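Local coordinates for glycosyl hydrolase family 2, TIM barrel domain protein (Faecalibacterium prausnitzii A2-165, PDB 6ED2), which probably hydrolyses beta-D-glucuronide conjugates as a gut bacterial beta-glucuronidase of glycosyl hydrolase family 2, at residues M45-F50 / P66-M71; T215-T220 / I295-F300; V492-Y497 / R529-T534. One frame throughout, in Å; residues are numbered along the deposited sequence.

Contact 1 of 3, residues M45-F50 / P66-M71; sequences MWRFSF and PSSLSM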
loop_
_atom_site.group_PDB
_atom_site.type_symbol
_atom_site.label_atom_id
_atom_site.label_comp_id
_atom_site.label_asym_id
_atom_site.label_seq_id
_atom_site.Cartn_x
_atom_site.Cartn_y
_atom_site.Cartn_z
ATOM N N MET A 45 -8.987 26.086 21.558
ATOM C CA MET A 45 -9.999 25.110 21.920
ATOM C C MET A 45 -11.252 25.865 22.330
ATOM O O MET A 45 -11.204 26.692 23.242
ATOM C CB MET A 45 -9.532 24.196 23.051
ATOM C CG MET A 45 -8.402 23.267 22.687
ATOM S SD MET A 45 -8.772 22.114 21.330
ATOM C CE MET A 45 -10.325 21.474 21.794
ATOM N N TRP A 46 -12.359 25.597 21.644
ATOM C CA TRP A 46 -13.664 26.115 22.019
ATOM C C TRP A 46 -14.497 24.973 22.580
ATOM O O TRP A 46 -14.058 23.822 22.616
ATOM C CB TRP A 46 -14.375 26.755 20.820
ATOM C CG TRP A 46 -13.750 28.006 20.226
ATOM C CD1 TRP A 46 -12.423 28.332 20.175
ATOM C CD2 TRP A 46 -14.447 29.066 19.558
ATOM N NE1 TRP A 46 -12.250 29.534 19.516
ATOM C CE2 TRP A 46 -13.480 30.007 19.134
ATOM C CE3 TRP A 46 -15.796 29.311 19.277
ATOM C CZ2 TRP A 46 -13.820 31.179 18.450
ATOM C CZ3 TRP A 46 -16.136 30.485 18.584
ATOM C CH2 TRP A 46 -15.146 31.401 18.187
ATOM N N ARG A 47 -15.709 25.296 23.023
ATOM C CA ARG A 47 -16.713 24.301 23.366
ATOM C C ARG A 47 -17.669 24.121 22.187
ATOM O O ARG A 47 -17.826 25.002 21.340
ATOM C CB ARG A 47 -17.488 24.707 24.626
ATOM C CG ARG A 47 -16.629 25.070 25.841
ATOM C CD ARG A 47 -15.628 23.970 26.199
ATOM N NE ARG A 47 -16.286 22.691 26.506
ATOM C CZ ARG A 47 -15.629 21.567 26.797
ATOM N NH1 ARG A 47 -14.293 21.555 26.821
ATOM N NH2 ARG A 47 -16.303 20.450 27.052
ATOM N N PHE A 48 -18.321 22.966 22.151
ATOM C CA PHE A 48 -19.052 22.544 20.971
ATOM C C PHE A 48 -20.173 21.617 21.401
ATOM O O PHE A 48 -19.978 20.764 22.266
ATOM C CB PHE A 48 -18.109 21.839 19.974
ATOM C CG PHE A 48 -18.792 21.285 18.733
ATOM C CD1 PHE A 48 -18.724 21.972 17.529
ATOM C CD2 PHE A 48 -19.438 20.046 18.754
ATOM C CE1 PHE A 48 -19.316 21.453 16.361
ATOM C CE2 PHE A 48 -20.035 19.528 17.601
ATOM C CZ PHE A 48 -19.961 20.237 16.398
ATOM N N SER A 49 -21.339 21.777 20.780
ATOM C CA SER A 49 -22.434 20.858 21.022
ATOM C C SER A 49 -23.250 20.708 19.750
ATOM O O SER A 49 -23.558 21.702 19.088
ATOM C CB SER A 49 -23.337 21.347 22.160
ATOM O OG SER A 49 -24.299 20.354 22.432
ATOM N N PHE A 50 -23.583 19.463 19.410
ATOM C CA PHE A 50 -24.631 19.212 18.432
ATOM C C PHE A 50 -25.981 19.625 19.013
ATOM O O PHE A 50 -26.187 19.600 20.230
ATOM C CB PHE A 50 -24.662 17.730 18.037
ATOM C CG PHE A 50 -23.401 17.247 17.357
ATOM C CD1 PHE A 50 -23.036 17.736 16.111
ATOM C CD2 PHE A 50 -22.582 16.295 17.962
ATOM C CE1 PHE A 50 -21.872 17.296 15.482
ATOM C CE2 PHE A 50 -21.410 15.845 17.328
ATOM C CZ PHE A 50 -21.063 16.343 16.089
ATOM N N PRO A 66 -25.634 23.485 27.843
ATOM C CA PRO A 66 -25.827 22.538 28.959
ATOM C C PRO A 66 -24.787 21.429 29.003
ATOM O O PRO A 66 -24.282 21.098 30.082
ATOM C CB PRO A 66 -27.245 21.988 28.711
ATOM C CG PRO A 66 -27.600 22.391 27.314
ATOM C CD PRO A 66 -26.864 23.671 27.060
ATOM N N SER A 67 -24.458 20.834 27.863
ATOM C CA SER A 67 -23.352 19.898 27.773
ATOM C C SER A 67 -22.554 20.235 26.525
ATOM O O SER A 67 -23.096 20.761 25.552
ATOM C CB SER A 67 -23.843 18.447 27.741
ATOM O OG SER A 67 -24.526 18.176 26.534
ATOM N N SER A 68 -21.260 19.943 26.557
ATOM C CA SER A 68 -20.417 20.330 25.442
ATOM C C SER A 68 -19.192 19.434 25.389
ATOM O O SER A 68 -18.893 18.694 26.326
ATOM C CB SER A 68 -20.016 21.800 25.550
ATOM O OG SER A 68 -19.093 21.989 26.596
ATOM N N LEU A 69 -18.478 19.517 24.271
ATOM C CA LEU A 69 -17.190 18.865 24.122
ATOM C C LEU A 69 -16.207 19.878 23.562
ATOM O O LEU A 69 -16.599 20.890 22.970
ATOM C CB LEU A 69 -17.278 17.621 23.216
ATOM C CG LEU A 69 -17.910 17.823 21.844
ATOM C CD1 LEU A 69 -16.826 18.113 20.827
ATOM C CD2 LEU A 69 -18.694 16.603 21.438
ATOM N N SER A 70 -14.920 19.613 23.771
ATOM C CA SER A 70 -13.890 20.539 23.319
ATOM C C SER A 70 -13.692 20.391 21.817
ATOM O O SER A 70 -13.734 19.283 21.277
ATOM C CB SER A 70 -12.576 20.283 24.056
ATOM O OG SER A 70 -12.058 19.016 23.685
ATOM N N MET A 71 -13.487 21.507 21.144
ATOM C CA MET A 71 -13.399 21.480 19.693
ATOM C C MET A 71 -12.393 22.527 19.252
ATOM O O MET A 71 -12.532 23.700 19.608
ATOM C CB MET A 71 -14.770 21.734 19.056
ATOM C CG MET A 71 -14.762 21.832 17.536
ATOM S SD MET A 71 -14.405 20.245 16.729
ATOM C CE MET A 71 -15.410 19.087 17.669
HETATM O O HOH W 1 -22.396 17.884 23.852
#
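Trp46 and Met71 face each other as a hydrogen-bonded pair where two antiparallel strands, 38-51 and 69-73, meet in the beta-sheet of the sugar-binding domain. Two backbone bonds join them, Trp46 N to Met71 O at 2.8 Å and Met71 N to Trp46 O, and further along Leu69 N donates to Phe48 O.

The apolar side chains of Phe48, Leu69 and Met71 share one face. Phe48 CB and Met71 CB lie 3.5 Å apart there; with CG anti to the backbone N in both (chi1 177° and 175°), the two side chains run on side by side. Bends at chi2 and chi3 then fold Met71 over the ring as a Met-aromatic contact, its SD 5.1 Å from the ring centroid, while Leu69 CD1 meets Phe48 CD2 at 3.9 Å. Flexible methionine can follow the aromatic surface; Tyr95 meets the same ring edge-to-face.

Arg47 and Ser70, the non-hydrogen-bonded pair, point to the other face. A second subunit packs here: its Met366 lies on Met45 and Ser70, its Lys338 bonds the backbone Ser70 O, and its Glu369 makes a long, weak ion pair with Arg47. The bent chain of Arg47 curls back over the backbone of Leu69 and Ser70 and grips one hydroxyl side-on: Arg47 NE and NH2 both donate in the guanidinium plane to Ser68 OG, at 2.9 and 3.2 Å.

Contact 2 of 3, residues T215-T220 / I295-F300; sequences TRYRLT and IGIRTF
Tyr217 reaches from its strand onto the backbone of residues 296-298, the linker leading out of the beta-sandwich domain. Its CB rests 3.4 Å from Arg298 O, and CG too lies by that oxygen. With CG anti to the carbonyl carbon, chi1 -57° lays the ring back alongside its own strand toward Thr215, one face to the linker. CD1 lies 3.8 Å from Ile297 CA, while CD2 comes to 4.1 Å from NH1 of Arg298, whose guanidinium stands nearly perpendicular to the ring (81°). Farther out, Gly296 O sits over a ring face, 3.4 Å from both Tyr217 CE1 and CZ.

At the tip, Tyr217 OH lies 3.7 Å from Ile295 CB and 2.8 Å from Thr215 OG1, and a water 2.9 Å from this OH accepts the N-H of Gly296. No direct hydrogen bond crosses between the segments; tyrosine suits the place, its flat ring lying against the linker peptides while its hydroxyl reaches the water. A leucine here lacks the ring and hydroxyl, which would probably leave the water held by Gly296 N without its second partner and open a gap over the linker peptides.

Leu219 CG touches Thr299 CG2. Strand 210-219 edges a three-stranded sheet, and Tyr217 also packs on Ile226 of strand 223-232; the linker joins strand 286-295 to strand 300-303, and Arg298 points on to Pro431 and Gln466 of the TIM barrel domain.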
loop_
_atom_site.group_PDB
_atom_site.type_symbol
_atom_site.label_atom_id
_atom_site.label_comp_id
_atom_site.label_asym_id
_atom_site.label_seq_id
_atom_site.Cartn_x
_atom_site.Cartn_y
_atom_site.Cartn_z
ATOM N N THR A 215 -7.607 49.351 -6.166
ATOM C CA THR A 215 -6.449 49.728 -6.969
ATOM C C THR A 215 -6.646 49.242 -8.403
ATOM O O THR A 215 -7.287 48.211 -8.642
ATOM C CB THR A 215 -5.117 49.146 -6.411
ATOM O OG1 THR A 215 -5.214 47.718 -6.262
ATOM C CG2 THR A 215 -4.753 49.779 -5.072
ATOM N N ARG A 216 -6.108 50.029 -9.347
ATOM C CA ARG A 216 -5.951 49.721 -10.769
ATOM C C ARG A 216 -4.521 50.060 -11.138
ATOM O O ARG A 216 -3.954 51.023 -10.619
ATOM C CB ARG A 216 -6.873 50.560 -11.711
ATOM C CG ARG A 216 -8.359 50.343 -11.565
ATOM C CD ARG A 216 -9.177 51.616 -11.887
ATOM N NE ARG A 216 -10.482 51.589 -11.190
ATOM C CZ ARG A 216 -10.925 52.523 -10.336
ATOM N NH1 ARG A 216 -10.186 53.591 -10.064
ATOM N NH2 ARG A 216 -12.111 52.394 -9.756
ATOM N N TYR A 217 -3.952 49.313 -12.074
ATOM C CA TYR A 217 -2.537 49.466 -12.381
ATOM C C TYR A 217 -2.335 49.810 -13.848
ATOM O O TYR A 217 -3.102 49.389 -14.722
ATOM C CB TYR A 217 -1.752 48.185 -12.004
ATOM C CG TYR A 217 -1.949 47.848 -10.539
ATOM C CD1 TYR A 217 -1.071 48.330 -9.574
ATOM C CD2 TYR A 217 -3.049 47.124 -10.120
ATOM C CE1 TYR A 217 -1.258 48.057 -8.242
ATOM C CE2 TYR A 217 -3.257 46.854 -8.782
ATOM C CZ TYR A 217 -2.348 47.314 -7.851
ATOM O OH TYR A 217 -2.550 47.052 -6.525
ATOM N N ARG A 218 -1.279 50.577 -14.097
ATOM C CA ARG A 218 -0.933 51.038 -15.428
ATOM C C ARG A 218 0.585 51.144 -15.500
ATOM O O ARG A 218 1.213 51.747 -14.620
ATOM C CB ARG A 218 -1.612 52.385 -15.699
ATOM C CG ARG A 218 -1.263 53.066 -16.994
ATOM C CD ARG A 218 -2.179 54.298 -17.201
ATOM N NE ARG A 218 -2.211 55.169 -16.016
ATOM C CZ ARG A 218 -3.268 55.353 -15.218
ATOM N NH1 ARG A 218 -3.180 56.166 -14.162
ATOM N NH2 ARG A 218 -4.419 54.741 -15.475
ATOM N N LEU A 219 1.172 50.535 -16.524
ATOM C CA LEU A 219 2.607 50.632 -16.743
ATOM C C LEU A 219 2.918 51.818 -17.651
ATOM O O LEU A 219 2.186 52.090 -18.605
ATOM C CB LEU A 219 3.144 49.335 -17.351
ATOM C CG LEU A 219 2.728 48.048 -16.628
ATOM C CD1 LEU A 219 3.460 46.842 -17.198
ATOM C CD2 LEU A 219 2.942 48.150 -15.124
ATOM N N THR A 220 3.993 52.533 -17.338
ATOM C CA THR A 220 4.409 53.708 -18.101
ATOM C C THR A 220 5.850 53.519 -18.557
ATOM O O THR A 220 6.486 52.511 -18.252
ATOM C CB THR A 220 4.251 54.991 -17.278
ATOM O OG1 THR A 220 5.188 54.985 -16.197
ATOM C CG2 THR A 220 2.838 55.089 -16.714
ATOM N N ILE A 295 0.692 45.341 -1.703
ATOM C CA ILE A 295 0.138 45.257 -3.042
ATOM C C ILE A 295 1.271 44.997 -4.021
ATOM O O ILE A 295 2.431 45.328 -3.774
ATOM C CB ILE A 295 -0.620 46.537 -3.445
ATOM C CG1 ILE A 295 0.344 47.720 -3.478
ATOM C CG2 ILE A 295 -1.772 46.795 -2.516
ATOM C CD1 ILE A 295 -0.355 49.063 -3.687
ATOM N N GLY A 296 0.919 44.402 -5.144
ATOM C CA GLY A 296 1.862 44.167 -6.220
ATOM C C GLY A 296 1.442 44.964 -7.437
ATOM O O GLY A 296 0.248 45.093 -7.720
ATOM N N ILE A 297 2.427 45.510 -8.138
ATOM C CA ILE A 297 2.191 46.334 -9.314
ATOM C C ILE A 297 2.256 45.422 -10.534
ATOM O O ILE A 297 3.335 44.978 -10.939
ATOM C CB ILE A 297 3.208 47.479 -9.411
ATOM C CG1 ILE A 297 3.130 48.362 -8.161
ATOM C CG2 ILE A 297 2.946 48.317 -10.644
ATOM C CD1 ILE A 297 4.078 49.553 -8.225
ATOM N N ARG A 298 1.097 45.134 -11.113
ATOM C CA ARG A 298 1.031 44.269 -12.279
ATOM C C ARG A 298 -0.280 44.528 -13.010
ATOM O O ARG A 298 -1.303 44.828 -12.386
ATOM C CB ARG A 298 1.140 42.788 -11.887
ATOM C CG ARG A 298 -0.024 42.289 -11.031
ATOM C CD ARG A 298 -1.100 41.619 -11.872
ATOM N NE ARG A 298 -2.294 41.215 -11.121
ATOM C CZ ARG A 298 -3.362 41.988 -10.944
ATOM N NH1 ARG A 298 -3.366 43.221 -11.439
ATOM N NH2 ARG A 298 -4.414 41.536 -10.257
ATOM N N THR A 299 -0.243 44.364 -14.333
ATOM C CA THR A 299 -1.434 44.410 -15.171
ATOM C C THR A 299 -1.745 43.023 -15.724
ATOM O O THR A 299 -0.841 42.218 -15.982
ATOM C CB THR A 299 -1.272 45.380 -16.341
ATOM O OG1 THR A 299 -0.264 44.887 -17.240
ATOM C CG2 THR A 299 -0.904 46.774 -15.847
ATOM N N PHE A 300 -3.033 42.743 -15.899
ATOM C CA PHE A 300 -3.417 41.457 -16.461
ATOM C C PHE A 300 -4.681 41.609 -17.298
ATOM O O PHE A 300 -5.678 42.155 -16.820
ATOM C CB PHE A 300 -3.626 40.422 -15.360
ATOM C CG PHE A 300 -3.916 39.049 -15.876
ATOM C CD1 PHE A 300 -2.889 38.159 -16.120
ATOM C CD2 PHE A 300 -5.218 38.648 -16.123
ATOM C CE1 PHE A 300 -3.159 36.870 -16.599
ATOM C CE2 PHE A 300 -5.492 37.378 -16.602
ATOM C CZ PHE A 300 -4.456 36.486 -16.838
HETATM O O HOH W 2 -2.005 44.368 -5.625
#

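Contact 3 of 3, residues V492-Y497 / R529-T534; sequences VSLNRY and RPLIFT
Two neighbouring parallel strands of the TIM barrel, 492-495 and 531-535, meet here, joined through helix 508-525 as a beta-alpha-beta crossover. Four backbone bonds alternate between them: Val492 N to Pro530 O, Ile532 N to Val492 O (2.8 Å), Leu494 N to Ile532 O and Thr534 N to Leu494 O.

Val492, Leu494, Leu531 and Phe533 point to the helix-covered face, where apolar, branched or aromatic groups exclude water. Leu531 CD1 fits between its neighbours, 3.8 Å from Leu494 CD1 and 3.9 Å from Val492 CG1. Phe533 CD1 lies 3.9 Å from Leu494 CB, and its ring edge meets Arg496 CG. Trp522 of the crossover helix packs on both leucines and Val492.

Ser493 and Ile532 turn to the other face; the short Ser493 side chain lies against Thr534, CB 3.5 Å from Thr534 OG1, and its hydroxyl bonds Thr471. At the C-terminal ends of the strands, where TIM barrels carry their active site, Thr534 OG1 donates to Asn495 OD1 at 2.6 Å, nearly along the C=O axis. With Asn495 ND2 bonded to Glu441, both ends of the amide are held, so its flip is fixed: the oxygen faces the threonine and the nitrogen donates to the carboxylate.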
loop_
_atom_site.group_PDB
_atom_site.type_symbol
_atom_site.label_atom_id
_atom_site.label_comp_id
_atom_site.label_asym_id
_atom_site.label_seq_id
_atom_site.Cartn_x
_atom_site.Cartn_y
_atom_site.Cartn_z
ATOM N N VAL A 492 -12.818 30.424 -22.159
ATOM C CA VAL A 492 -13.574 29.213 -21.872
ATOM C C VAL A 492 -12.711 28.291 -21.020
ATOM O O VAL A 492 -11.501 28.165 -21.258
ATOM C CB VAL A 492 -14.039 28.544 -23.182
ATOM C CG1 VAL A 492 -14.670 27.192 -22.913
ATOM C CG2 VAL A 492 -15.061 29.463 -23.889
ATOM N N SER A 493 -13.328 27.681 -19.999
ATOM C CA SER A 493 -12.686 26.712 -19.111
ATOM C C SER A 493 -13.421 25.388 -19.229
ATOM O O SER A 493 -14.619 25.314 -18.929
ATOM C CB SER A 493 -12.713 27.183 -17.650
ATOM O OG SER A 493 -12.052 28.425 -17.483
ATOM N N LEU A 494 -12.710 24.341 -19.639
ATOM C CA LEU A 494 -13.333 23.039 -19.836
ATOM C C LEU A 494 -12.891 22.063 -18.754
ATOM O O LEU A 494 -11.709 22.016 -18.392
ATOM C CB LEU A 494 -12.989 22.457 -21.217
ATOM C CG LEU A 494 -13.481 23.199 -22.471
ATOM C CD1 LEU A 494 -13.139 22.392 -23.729
ATOM C CD2 LEU A 494 -14.984 23.504 -22.417
ATOM N N ASN A 495 -13.847 21.282 -18.252
ATOM C CA ASN A 495 -13.578 20.103 -17.435
ATOM C C ASN A 495 -13.823 18.885 -18.317
ATOM O O ASN A 495 -14.976 18.559 -18.614
ATOM C CB ASN A 495 -14.478 20.060 -16.197
ATOM C CG ASN A 495 -14.211 21.211 -15.220
ATOM O OD1 ASN A 495 -13.325 22.050 -15.429
ATOM N ND2 ASN A 495 -14.986 21.250 -14.148
ATOM N N ARG A 496 -12.755 18.208 -18.732
ATOM C CA ARG A 496 -12.885 17.113 -19.685
ATOM C C ARG A 496 -12.148 15.870 -19.201
ATOM O O ARG A 496 -11.044 15.958 -18.664
ATOM C CB ARG A 496 -12.374 17.527 -21.060
ATOM C CG ARG A 496 -13.317 18.477 -21.799
ATOM C CD ARG A 496 -14.711 17.889 -21.879
ATOM N NE ARG A 496 -15.662 18.756 -22.568
ATOM C CZ ARG A 496 -16.426 19.670 -21.967
ATOM N NH1 ARG A 496 -16.358 19.860 -20.655
ATOM N NH2 ARG A 496 -17.265 20.397 -22.686
ATOM N N TYR A 497 -12.771 14.713 -19.406
ATOM C CA TYR A 497 -12.298 13.429 -18.911
ATOM C C TYR A 497 -12.384 12.372 -20.001
ATOM O O TYR A 497 -12.857 11.249 -19.774
ATOM C CB TYR A 497 -13.095 13.000 -17.690
ATOM C CG TYR A 497 -12.812 13.859 -16.483
ATOM C CD1 TYR A 497 -11.649 13.679 -15.740
ATOM C CD2 TYR A 497 -13.704 14.860 -16.090
ATOM C CE1 TYR A 497 -11.385 14.460 -14.620
ATOM C CE2 TYR A 497 -13.451 15.646 -14.980
ATOM C CZ TYR A 497 -12.292 15.446 -14.250
ATOM O OH TYR A 497 -12.039 16.234 -13.152
ATOM N N ARG A 529 -11.087 33.856 -28.450
ATOM C CA ARG A 529 -10.950 33.731 -26.999
ATOM C C ARG A 529 -9.979 32.607 -26.621
ATOM O O ARG A 529 -9.989 31.540 -27.241
ATOM C CB ARG A 529 -12.312 33.451 -26.365
ATOM C CG ARG A 529 -13.253 34.657 -26.327
ATOM C CD ARG A 529 -14.640 34.281 -25.809
ATOM N NE ARG A 529 -15.322 33.292 -26.650
ATOM C CZ ARG A 529 -16.338 32.535 -26.236
ATOM N NH1 ARG A 529 -16.789 32.626 -24.982
ATOM N NH2 ARG A 529 -16.904 31.672 -27.063
ATOM N N PRO A 530 -9.144 32.806 -25.591
ATOM C CA PRO A 530 -8.390 31.674 -25.023
ATOM C C PRO A 530 -9.326 30.614 -24.463
ATOM O O PRO A 530 -10.435 30.899 -23.997
ATOM C CB PRO A 530 -7.551 32.310 -23.905
ATOM C CG PRO A 530 -7.648 33.788 -24.092
ATOM C CD PRO A 530 -8.910 34.061 -24.861
ATOM N N LEU A 531 -8.881 29.371 -24.548
ATOM C CA LEU A 531 -9.506 28.265 -23.846
ATOM C C LEU A 531 -8.467 27.655 -22.916
ATOM O O LEU A 531 -7.288 27.547 -23.275
ATOM C CB LEU A 531 -10.048 27.218 -24.831
ATOM C CG LEU A 531 -10.885 26.057 -24.278
ATOM C CD1 LEU A 531 -12.006 25.650 -25.287
ATOM C CD2 LEU A 531 -9.984 24.869 -23.941
ATOM N N ILE A 532 -8.894 27.293 -21.708
ATOM C CA ILE A 532 -8.049 26.554 -20.787
ATOM C C ILE A 532 -8.815 25.339 -20.306
ATOM O O ILE A 532 -10.050 25.274 -20.375
ATOM C CB ILE A 532 -7.587 27.383 -19.575
ATOM C CG1 ILE A 532 -8.736 27.603 -18.596
ATOM C CG2 ILE A 532 -6.987 28.689 -20.010
ATOM C CD1 ILE A 532 -8.256 28.245 -17.303
ATOM N N PHE A 533 -8.062 24.366 -19.810
ATOM C CA PHE A 533 -8.648 23.220 -19.142
ATOM C C PHE A 533 -8.526 23.413 -17.640
ATOM O O PHE A 533 -7.443 23.705 -17.123
ATOM C CB PHE A 533 -7.995 21.925 -19.619
ATOM C CG PHE A 533 -8.382 21.572 -21.032
ATOM C CD1 PHE A 533 -9.472 20.756 -21.278
ATOM C CD2 PHE A 533 -7.692 22.114 -22.112
ATOM C CE1 PHE A 533 -9.854 20.468 -22.582
ATOM C CE2 PHE A 533 -8.052 21.815 -23.421
ATOM C CZ PHE A 533 -9.136 21.003 -23.655
ATOM N N THR A 534 -9.649 23.314 -16.954
ATOM C CA THR A 534 -9.665 23.469 -15.515
ATOM C C THR A 534 -9.837 22.147 -14.781
ATOM O O THR A 534 -9.658 22.115 -13.559
ATOM C CB THR A 534 -10.779 24.446 -15.100
ATOM O OG1 THR A 534 -11.942 24.200 -15.900
ATOM C CG2 THR A 534 -10.315 25.883 -15.303
#

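Overall arrangement
The three contacts belong to three successive parts of the chain. Contact 3 is core, with nearly all its residues buried between barrel strands; contacts 1 and 2 are only partly buried. Contacts 1 and 3 both pair strands through backbone hydrogen bonds, antiparallel in the first and parallel in the second, whereas contact 2 has no direct bond and relies on an aromatic ring and a water. In contact 1 one face packs on a second subunit, by apolar contacts and a lysine bond to a backbone carbonyl, whereas the polar side chains of contact 3 bond inside the barrel. Contacts 2 and 3 come within about 8 Å at their nearest atoms; contact 1 lies across the chain's centre.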